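Side-chain contacts in putative sugar binding protein (Bacteroides vulgatus ATCC 8482, PDB 3KEZ), which probably binds sugars at the bacterial outer membrane as a calcium-containing member of the SusD family: residues 37-41 against 42-46; 83-86 against 87-90; 265-268 against 269-273. One frame throughout, in Å; residues are numbered along the deposited sequence. Where two conformers were deposited one is given.

In the fold
From the N terminus, contact 1 comes first: residues 37-41, the loop leaving helix 20-34, turn back onto 42-46, where helix 43-50 begins. Contact 2 lies wholly within helix 80-96, between its successive turns 83-86 and 87-90, and closes no loop. Contact 3, 265-268 against 269-273, is the tight turn that follows strand 255-259 and leads into helix 272-275. The three follow in series, none enclosing or crossing another. Contact 1 is the middle piece: Y40, L44, D38 and A39 pack on L85 and Y84 of contact 2, while S41 O probably accepts from M272 N of contact 3. Contacts 2 and 3 do not touch.

Contact 1 of 3, residues 37-41 against 42-46; sequences SDAYS and GRLVY. With EDO (1,2-ethanediol), chain G.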
ATOM      1  N   SER A  37      -6.677   2.576 -12.481  1.00  9.41           N
ATOM      2  CA  SER A  37      -6.773   1.190 -12.040  1.00  9.28           C
ATOM      3  C   SER A  37      -5.454   0.427 -12.306  1.00 12.00           C
ATOM      4  O   SER A  37      -5.206  -0.613 -11.720  1.00 11.18           O
ATOM      5  CB  SER A  37      -7.960   0.483 -12.686  1.00  9.18           C
ATOM      6  OG  SER A  37      -7.775   0.432 -14.094  1.00 11.97           O
ATOM      7  N   ASP A  38      -4.604   0.961 -13.178  1.00  9.38           N
ATOM      8  CA  ASP A  38      -3.270   0.408 -13.352  1.00 10.34           C
ATOM      9  C   ASP A  38      -2.310   0.881 -12.267  1.00  9.95           C
ATOM     10  O   ASP A  38      -1.199   0.368 -12.179  1.00 12.20           O
ATOM     11  CB  ASP A  38      -2.705   0.760 -14.742  1.00 11.61           C
ATOM     12  CG  ASP A  38      -3.292  -0.112 -15.857  1.00 16.29           C
ATOM     13  OD1 ASP A  38      -3.974  -1.111 -15.565  1.00 15.67           O
ATOM     14  OD2 ASP A  38      -3.081   0.217 -17.031  1.00 18.38           O
ATOM     15  N   ALA A  39      -2.704   1.890 -11.494  1.00  8.08           N
ATOM     16  CA  ALA A  39      -1.885   2.382 -10.393  1.00  9.69           C
ATOM     17  C   ALA A  39      -2.610   2.090  -9.083  1.00 10.97           C
ATOM     18  O   ALA A  39      -2.926   0.911  -8.799  1.00 12.55           O
ATOM     19  CB  ALA A  39      -1.545   3.891 -10.565  1.00  9.81           C
ATOM     20  N   TYR A  40      -2.870   3.123  -8.283  1.00 10.63           N
ATOM     21  CA  TYR A  40      -3.368   2.927  -6.931  1.00 10.50           C
ATOM     22  C   TYR A  40      -4.879   2.690  -6.797  1.00 10.84           C
ATOM     23  O   TYR A  40      -5.383   2.466  -5.698  1.00 12.00           O
ATOM     24  CB  TYR A  40      -2.902   4.080  -6.024  1.00 11.34           C
ATOM     25  CG  TYR A  40      -1.401   4.031  -5.815  1.00 12.01           C
ATOM     26  CD1 TYR A  40      -0.806   3.044  -4.967  1.00 11.27           C
ATOM     27  CD2 TYR A  40      -0.560   4.898  -6.509  1.00 13.85           C
ATOM     28  CE1 TYR A  40       0.587   2.995  -4.792  1.00 14.38           C
ATOM     29  CE2 TYR A  40       0.849   4.844  -6.337  1.00 13.11           C
ATOM     30  CZ  TYR A  40       1.405   3.912  -5.482  1.00 10.50           C
ATOM     31  OH  TYR A  40       2.783   3.883  -5.348  1.00 11.94           O
ATOM     32  N   SER A  41      -5.614   2.683  -7.898  1.00 12.99           N
ATOM     33  CA  SER A  41      -7.004   2.257  -7.816  1.00 12.51           C
ATOM     34  C   SER A  41      -7.137   0.771  -8.173  1.00 13.30           C
ATOM     35  O   SER A  41      -8.239   0.258  -8.224  1.00 13.64           O
ATOM     36  CB  SER A  41      -7.887   3.140  -8.694  1.00 12.21           C
ATOM     37  OG  SER A  41      -8.278   4.327  -8.035  1.00 11.55           O
ATOM     38  N   GLY A  42      -6.022   0.074  -8.398  1.00 13.80           N
ATOM     39  CA  GLY A  42      -6.110  -1.354  -8.715  1.00 13.42           C
ATOM     40  C   GLY A  42      -4.823  -2.126  -8.515  1.00 11.29           C
ATOM     41  O   GLY A  42      -4.507  -2.584  -7.407  1.00 10.08           O
ATOM     42  N   ARG A  43      -4.049  -2.223  -9.582  1.00  9.96           N
ATOM     43  CA  ARG A  43      -2.924  -3.168  -9.635  1.00  9.96           C
ATOM     44  C   ARG A  43      -1.921  -3.012  -8.538  1.00 11.49           C
ATOM     45  O   ARG A  43      -1.438  -4.029  -8.036  1.00 12.15           O
ATOM     46  CB  ARG A  43      -2.228  -3.095 -11.005  1.00  9.46           C
ATOM     47  CG  ARG A  43      -3.101  -3.689 -12.084  1.00  6.48           C
ATOM     48  CD  ARG A  43      -2.422  -3.669 -13.445  1.00 10.98           C
ATOM     49  NE  ARG A  43      -3.272  -4.254 -14.470  1.00 11.65           N
ATOM     50  CZ  ARG A  43      -3.022  -4.204 -15.771  1.00 14.47           C
ATOM     51  NH1 ARG A  43      -1.946  -3.597 -16.209  1.00 13.78           N
ATOM     52  NH2 ARG A  43      -3.869  -4.750 -16.636  1.00 17.90           N
ATOM     53  N   LEU A  44      -1.626  -1.758  -8.135  1.00 10.42           N
ATOM     54  CA  LEU A  44      -0.641  -1.532  -7.062  1.00 12.22           C
ATOM     55  C   LEU A  44      -1.195  -1.901  -5.697  1.00 13.36           C
ATOM     56  O   LEU A  44      -0.427  -2.256  -4.790  1.00 14.73           O
ATOM     57  CB  LEU A  44      -0.074  -0.094  -7.067  1.00 12.75           C
ATOM     58  CG  LEU A  44       0.687   0.255  -8.370  1.00  9.85           C
ATOM     59  CD1 LEU A  44       1.077   1.708  -8.329  1.00  9.13           C
ATOM     60  CD2 LEU A  44       1.942  -0.618  -8.565  1.00  5.60           C
ATOM     61  N   VAL A  45      -2.516  -1.937  -5.572  1.00 10.11           N
ATOM     62  CA  VAL A  45      -3.114  -2.337  -4.331  1.00  9.93           C
ATOM     63  C   VAL A  45      -3.224  -3.839  -4.236  1.00  9.97           C
ATOM     64  O   VAL A  45      -2.768  -4.427  -3.274  1.00 10.66           O
ATOM     65  CB  VAL A  45      -4.460  -1.631  -4.084  1.00 11.09           C
ATOM     66  CG1 VAL A  45      -4.980  -1.959  -2.677  1.00 10.81           C
ATOM     67  CG2 VAL A  45      -4.251  -0.093  -4.230  1.00  9.73           C
ATOM     68  N   TYR A  46      -3.837  -4.492  -5.223  1.00 12.64           N
ATOM     69  CA  TYR A  46      -4.124  -5.888  -5.044  1.00 10.48           C
ATOM     70  C   TYR A  46      -2.909  -6.804  -5.068  1.00 10.19           C
ATOM     71  O   TYR A  46      -3.001  -7.937  -4.609  1.00 10.46           O
ATOM     72  CB  TYR A  46      -5.209  -6.400  -5.988  1.00 12.81           C
ATOM     73  CG  TYR A  46      -4.908  -6.510  -7.484  1.00 10.29           C
ATOM     74  CD1 TYR A  46      -3.989  -7.398  -7.970  1.00 10.90           C
ATOM     75  CD2 TYR A  46      -5.654  -5.802  -8.394  1.00 10.11           C
ATOM     76  CE1 TYR A  46      -3.769  -7.525  -9.342  1.00 12.41           C
ATOM     77  CE2 TYR A  46      -5.432  -5.909  -9.767  1.00  9.03           C
ATOM     78  CZ  TYR A  46      -4.518  -6.802 -10.229  1.00 11.83           C
ATOM     79  OH  TYR A  46      -4.323  -6.942 -11.589  1.00 13.84           O
TER
HETATM   80  C1  EDO G   8      -2.447  -3.546 -20.644  1.00 44.33           C
HETATM   81  O1  EDO G   8      -1.723  -3.456 -19.415  1.00 36.93           O
HETATM   82  C2  EDO G   8      -3.503  -4.636 -20.521  1.00 45.01           C
HETATM   83  O2  EDO G   8      -3.017  -5.693 -19.669  1.00 44.61           O
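Two flat groups carry this contact, the Y40 ring and the R43 guanidinium. One face of the ring is covered by L44 CD1, a CH-pi contact in which the methyl sits 3.6 Å from the ring centroid and only 13° off its normal. Over one face of the guanidinium lies D38 OD1, above its centre, while O1 of a bound 1,2-ethanediol meets its edge near the plane. The carboxylate and guanidinium planes are 26° apart. Because OD1 lies out of the guanidinium plane, no N-H points at it, and the salt bridge, D38 OD1 to R43 NH1 at 3.3 Å, works through charge alone. The arginine stem runs out straight, which brings its guanidinium against D38 OD1. There NH1 bonds nearly straight to diol O1 and NH2 to diol O2 at 3.3 Å, and NH1 also reaches S80 OG. An alanine in place of R43 would take away the whole charged arm and would probably leave the D38 carboxylate without its basic mate.

The backbone is a type I turn from A39 to G42, with G42 as N-cap of helix 43-50. A39 O is gripped from opposite faces of its plane by G42 N and by L44 N (3.0 Å), and S37 O takes R43 N at 2.9 Å. Glycine suits the cap because a CB here would clash with S37 O. Leucine suits the first turn of the helix, its CD1 touching both the tyrosine ring and A39 CB (4.1 Å). Y40 O is buried against V45 CG2 (3.2 Å) and finds no hydrogen-bond partner. The tyrosine hydroxyl is bonded to D129, and S41 OG to the calcium ligand N261. The partly exposed, out-of-plane ion pair is probably weak, so the turn is likely to rest mainly on its main-chain bonds and the CH-pi contact.

Contact 2 of 3, residues 83-86 against 87-90; sequences SYLY and SIIQ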
ATOM      1  N   SER A  83       5.821   1.511 -15.728  1.00 11.66           N
ATOM      2  CA  SER A  83       5.556   2.744 -16.477  0.50 10.72           C
ATOM      3  C   SER A  83       4.850   3.802 -15.645  1.00 11.45           C
ATOM      4  O   SER A  83       5.255   4.948 -15.665  1.00  7.26           O
ATOM      5  CB  SER A  83       4.807   2.485 -17.806  0.50 11.51           C
ATOM      6  OG  SER A  83       3.814   1.471 -17.719  0.50 15.65           O
ATOM      7  N   TYR A  84       3.824   3.402 -14.882  1.00  9.55           N
ATOM      8  CA  TYR A  84       3.073   4.346 -14.087  1.00 11.41           C
ATOM      9  C   TYR A  84       3.920   4.939 -12.948  1.00 10.99           C
ATOM     10  O   TYR A  84       3.944   6.154 -12.749  1.00  9.63           O
ATOM     11  CB  TYR A  84       1.785   3.708 -13.541  1.00 12.21           C
ATOM     12  CG  TYR A  84       0.623   3.827 -14.492  1.00 14.08           C
ATOM     13  CD1 TYR A  84       0.586   3.072 -15.643  1.00 18.41           C
ATOM     14  CD2 TYR A  84      -0.437   4.732 -14.246  1.00 18.20           C
ATOM     15  CE1 TYR A  84      -0.449   3.194 -16.547  1.00 17.30           C
ATOM     16  CE2 TYR A  84      -1.491   4.873 -15.166  1.00 16.90           C
ATOM     17  CZ  TYR A  84      -1.495   4.074 -16.302  1.00 19.94           C
ATOM     18  OH  TYR A  84      -2.511   4.167 -17.246  1.00 24.71           O
ATOM     19  N   LEU A  85       4.659   4.084 -12.244  1.00  9.28           N
ATOM     20  CA  LEU A  85       5.498   4.580 -11.151  1.00  9.76           C
ATOM     21  C   LEU A  85       6.630   5.499 -11.657  1.00  9.52           C
ATOM     22  O   LEU A  85       6.918   6.533 -11.036  1.00  9.72           O
ATOM     23  CB  LEU A  85       5.988   3.417 -10.276  1.00  9.11           C
ATOM     24  CG  LEU A  85       4.820   2.815  -9.492  1.00 10.46           C
ATOM     25  CD1 LEU A  85       5.137   1.478  -8.910  1.00  8.81           C
ATOM     26  CD2 LEU A  85       4.253   3.790  -8.429  1.00 17.00           C
ATOM     27  N   TYR A  86       7.251   5.171 -12.797  1.00 11.67           N
ATOM     28  CA  TYR A  86       8.301   6.012 -13.328  1.00 10.55           C
ATOM     29  C   TYR A  86       7.734   7.306 -13.901  1.00 12.64           C
ATOM     30  O   TYR A  86       8.378   8.365 -13.827  1.00 10.28           O
ATOM     31  CB  TYR A  86       9.191   5.270 -14.348  1.00  8.89           C
ATOM     32  CG  TYR A  86      10.326   4.549 -13.631  1.00 12.19           C
ATOM     33  CD1 TYR A  86      11.297   5.264 -12.893  1.00 10.18           C
ATOM     34  CD2 TYR A  86      10.382   3.156 -13.614  1.00 18.49           C
ATOM     35  CE1 TYR A  86      12.285   4.615 -12.204  1.00  7.46           C
ATOM     36  CE2 TYR A  86      11.372   2.489 -12.932  1.00 13.28           C
ATOM     37  CZ  TYR A  86      12.317   3.209 -12.222  1.00 10.59           C
ATOM     38  OH  TYR A  86      13.307   2.525 -11.586  1.00 10.21           O
ATOM     39  N   SER A  87       6.529   7.244 -14.461  1.00 13.36           N
ATOM     40  CA  SER A  87       5.814   8.471 -14.853  1.00 10.58           C
ATOM     41  C   SER A  87       5.609   9.434 -13.684  1.00 11.60           C
ATOM     42  O   SER A  87       5.927  10.628 -13.771  1.00 11.18           O
ATOM     43  CB  SER A  87       4.461   8.104 -15.444  1.00 13.49           C
ATOM     44  OG  SER A  87       3.767   9.257 -15.826  1.00 16.50           O
ATOM     45  N   ILE A  88       5.061   8.908 -12.593  1.00  9.38           N
ATOM     46  CA  ILE A  88       4.886   9.628 -11.357  1.00 11.21           C
ATOM     47  C   ILE A  88       6.223  10.234 -10.844  1.00 10.05           C
ATOM     48  O   ILE A  88       6.327  11.450 -10.563  1.00 10.95           O
ATOM     49  CB  ILE A  88       4.237   8.696 -10.277  1.00  9.09           C
ATOM     50  CG1 ILE A  88       2.784   8.396 -10.629  1.00 13.02           C
ATOM     51  CG2 ILE A  88       4.402   9.305  -8.875  1.00  6.92           C
ATOM     52  CD1 ILE A  88       2.242   7.169  -9.925  1.00 14.36           C
ATOM     53  N   ILE A  89       7.243   9.396 -10.729  1.00  9.50           N
ATOM     54  CA  ILE A  89       8.590   9.884 -10.331  1.00  9.59           C
ATOM     55  C   ILE A  89       9.111  11.010 -11.257  1.00  5.95           C
ATOM     56  O   ILE A  89       9.635  12.012 -10.786  1.00  9.89           O
ATOM     57  CB  ILE A  89       9.653   8.700 -10.279  1.00  9.24           C
ATOM     58  CG1 ILE A  89       9.278   7.714  -9.158  1.00  7.87           C
ATOM     59  CG2 ILE A  89      11.073   9.291 -10.203  1.00 10.31           C
ATOM     60  CD1 ILE A  89      10.089   6.341  -9.129  1.00  7.07           C
ATOM     61  N   GLN A  90       8.970  10.858 -12.566  1.00  9.19           N
ATOM     62  CA  GLN A  90       9.422  11.941 -13.481  1.00  9.65           C
ATOM     63  C   GLN A  90       8.756  13.281 -13.165  1.00  9.95           C
ATOM     64  O   GLN A  90       9.411  14.307 -13.173  1.00  8.23           O
ATOM     65  CB  GLN A  90       9.153  11.610 -14.955  1.00 11.43           C
ATOM     66  CG  GLN A  90      10.116  10.689 -15.606  1.00 19.14           C
ATOM     67  CD  GLN A  90      11.490  11.296 -15.778  1.00 18.69           C
ATOM     68  OE1 GLN A  90      11.702  12.169 -16.626  1.00 21.76           O
ATOM     69  NE2 GLN A  90      12.432  10.827 -14.988  1.00  9.71           N
TER
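Four successive i to i+4 bonds, S87 N to S83 O, I88 N to Y84 O, I89 N to L85 O and Q90 N to Y86 O, all 2.9-3.0 Å, make this a regular alpha-helical stretch of helix 80-96. The side chains meet at a spacing of three residues. Y86 and I89 run flank to flank in a common direction, the isoleucine CD1 coming obliquely to the ring at 4.1 Å from Y86 CD1. Next to them, L85 CD2 lies 4.2 Å from I88 CD1, a similar touch between methyl groups.

Both isoleucines swing CG1 to the amide side of their own backbone, opposite the carbonyl carbon (chi1 -70° in I88, -66° in I89), which folds this branch back over the preceding turn. Hence I89 CG1 comes within 3.2 Å of L85 O, and I88 CG1 within 3.3 Å of Y84 O, both carbonyls that already accept a main-chain N-H. A bulky apolar side chain suits these buried places, its CG1 branch lying over the carbonyls of the turn before. I88 also packs on I30 and M34 of helix 20-34 and on I122 of helix 109-134, while L85 reaches A126 and L130 of the latter. Helix 80-96 thereby packs against both helix 20-34 and helix 109-134.

Tyrosine and glutamine suit the partly exposed side, where a long side chain can end in a polar group. Y86 bonds its hydroxyl to P149 O. The Q90 chain bends at chi2 (-68°), and its CG comes 3.4 Å from Y86 O; its amide bonds to S155 N and E153 O. The chemistry is accordingly amphipathic: hydrocarbon fills the seams between helices, while the polar ends of Y86 and Q90 bond to backbone atoms of a nearby loop.

Contact 3 of 3, residues 265-268 against 269-273; sequences DSPG and KESMG
S271 holds its OG between its own backbone N and carbonyl carbon (chi1 72°), and this rotation turns the hydroxyl back toward G268 O, 3.1 Å away. The motif is a type I beta turn from G268 to S271, closed by S271 N donating to G268 O at 3.2 Å. The amide comes in above the carbonyl plane, 40° out of it. The same OG is hydrogen-bonded to T328 O.

S271 is the N-cap of helix 272-275, a position where serine is common because its side-chain oxygen can accept an otherwise unpaired N-H of the first turn; here OG faces G268 O and T328 O instead. Its CB also packs against P267 CG at 3.6 Å, so the rigid proline ring forms an apolar side to the turn. P267 leans on D329, a calcium ligand, and S266 OG is bonded to that same aspartate, which ties this loop to the calcium site. Within the loop, S266 OG accepts from G268 N at 3.1 Å, an ST turn directly ahead of the beta turn.

G268 enters the turn with phi 86°. A CB on this residue would be jammed against the preceding carbonyl oxygen and would clash with K269 N, which explains the glycine. K269 follows with a fully stretched side chain, its long apolar stem carrying the charged end out to the surface, as suits an exposed lysine. E270 turns its carboxylate away from the turn, to a salt bridge with R63. A water bridges the backbone on the way into the turn: it donates to P267 O at 2.6 Å and accepts from E270 N at 3.1 Å.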
ATOM      1  N   ASP A 265     -15.030  11.113 -12.971  1.00 29.95           N
ATOM      2  CA  ASP A 265     -13.594  10.964 -13.073  1.00 27.20           C
ATOM      3  C   ASP A 265     -13.259   9.558 -12.599  1.00 24.46           C
ATOM      4  O   ASP A 265     -12.686   9.380 -11.519  1.00 26.65           O
ATOM      5  CB  ASP A 265     -12.926  11.978 -12.176  1.00 28.54           C
ATOM      6  CG  ASP A 265     -11.412  11.890 -12.233  1.00 32.44           C
ATOM      7  OD1 ASP A 265     -10.866  11.600 -13.330  1.00 33.11           O
ATOM      8  OD2 ASP A 265     -10.786  12.136 -11.179  1.00 35.57           O
ATOM      9  N   SER A 266     -13.666   8.568 -13.395  1.00 19.01           N
ATOM     10  CA  SER A 266     -13.751   7.189 -12.949  1.00 15.56           C
ATOM     11  C   SER A 266     -12.543   6.348 -13.369  1.00 14.98           C
ATOM     12  O   SER A 266     -12.068   6.470 -14.505  1.00 13.34           O
ATOM     13  CB  SER A 266     -15.038   6.537 -13.467  1.00 15.28           C
ATOM     14  OG  SER A 266     -15.029   5.159 -13.188  1.00 15.46           O
ATOM     15  N   PRO A 267     -12.051   5.486 -12.453  1.00 13.42           N
ATOM     16  CA  PRO A 267     -10.979   4.572 -12.814  1.00 13.15           C
ATOM     17  C   PRO A 267     -11.429   3.394 -13.648  1.00 13.49           C
ATOM     18  O   PRO A 267     -10.584   2.652 -14.147  1.00 15.29           O
ATOM     19  CB  PRO A 267     -10.452   4.087 -11.453  1.00 11.74           C
ATOM     20  CG  PRO A 267     -11.640   4.152 -10.579  1.00 17.87           C
ATOM     21  CD  PRO A 267     -12.314   5.443 -11.005  1.00 12.64           C
ATOM     22  N   GLY A 268     -12.729   3.199 -13.793  1.00 14.40           N
ATOM     23  CA  GLY A 268     -13.251   2.098 -14.608  1.00 15.79           C
ATOM     24  C   GLY A 268     -13.386   0.787 -13.854  1.00 11.93           C
ATOM     25  O   GLY A 268     -13.063   0.675 -12.662  1.00 10.17           O
ATOM     26  N   LYS A 269     -13.835  -0.228 -14.578  1.00 13.71           N
ATOM     27  CA  LYS A 269     -14.219  -1.517 -13.981  1.00 10.15           C
ATOM     28  C   LYS A 269     -13.053  -2.399 -13.500  1.00 11.27           C
ATOM     29  O   LYS A 269     -13.287  -3.441 -12.870  1.00 11.14           O
ATOM     30  CB  LYS A 269     -15.126  -2.277 -14.941  1.00 13.97           C
ATOM     31  CG  LYS A 269     -16.541  -1.684 -15.082  1.00 15.07           C
ATOM     32  CD  LYS A 269     -17.351  -2.437 -16.152  1.00 15.95           C
ATOM     33  CE  LYS A 269     -18.741  -1.818 -16.349  1.00 21.74           C
ATOM     34  NZ  LYS A 269     -19.554  -2.563 -17.355  1.00 24.89           N
ATOM     35  N   GLU A 270     -11.805  -2.004 -13.764  1.00 11.66           N
ATOM     36  CA  GLU A 270     -10.654  -2.740 -13.185  1.00 11.36           C
ATOM     37  C   GLU A 270     -10.190  -2.150 -11.845  1.00 11.19           C
ATOM     38  O   GLU A 270      -9.154  -2.535 -11.314  1.00 11.91           O
ATOM     39  CB  GLU A 270      -9.499  -2.841 -14.187  1.00  9.51           C
ATOM     40  CG  GLU A 270      -9.889  -3.603 -15.438  1.00 14.26           C
ATOM     41  CD  GLU A 270      -8.718  -4.001 -16.311  1.00  9.50           C
ATOM     42  OE1 GLU A 270      -7.703  -3.271 -16.323  1.00 16.00           O
ATOM     43  OE2 GLU A 270      -8.847  -5.041 -17.002  1.00 17.85           O
ATOM     44  N   SER A 271     -11.002  -1.271 -11.268  1.00  8.35           N
ATOM     45  CA  SER A 271     -10.718  -0.675  -9.966  1.00  9.60           C
ATOM     46  C   SER A 271     -11.049  -1.660  -8.833  1.00  6.13           C
ATOM     47  O   SER A 271     -11.822  -2.597  -9.026  1.00  8.13           O
ATOM     48  CB  SER A 271     -11.570   0.592  -9.787  1.00  9.99           C
ATOM     49  OG  SER A 271     -12.935   0.240  -9.587  1.00 11.60           O
HETATM   50  N   MSE A 272     -10.496  -1.421  -7.655  1.00  7.63           N
HETATM   51  CA  MSE A 272     -10.731  -2.303  -6.484  1.00  8.11           C
HETATM   52  C   MSE A 272     -12.209  -2.454  -6.172  1.00  9.16           C
HETATM   53  O   MSE A 272     -12.668  -3.551  -5.812  1.00  8.72           O
HETATM   54  CB  MSE A 272      -9.958  -1.812  -5.254  1.00  6.24           C
HETATM   55  CG  MSE A 272      -8.432  -1.836  -5.416  1.00 10.06           C
HETATM   56 SE   MSE A 272      -7.832  -3.638  -5.600  0.75  2.00          SE
HETATM   57  CE  MSE A 272      -7.914  -4.245  -3.724  1.00 10.61           C
ATOM     58  N   GLY A 273     -12.957  -1.356  -6.334  1.00 10.54           N
ATOM     59  CA  GLY A 273     -14.378  -1.342  -6.071  1.00  8.71           C
ATOM     60  C   GLY A 273     -15.123  -2.342  -6.928  1.00 10.35           C
ATOM     61  O   GLY A 273     -16.064  -2.981  -6.457  1.00 10.56           O
TER
HETATM   62  O   HOH W   1     -10.585   0.362 -15.273  1.00 11.18           O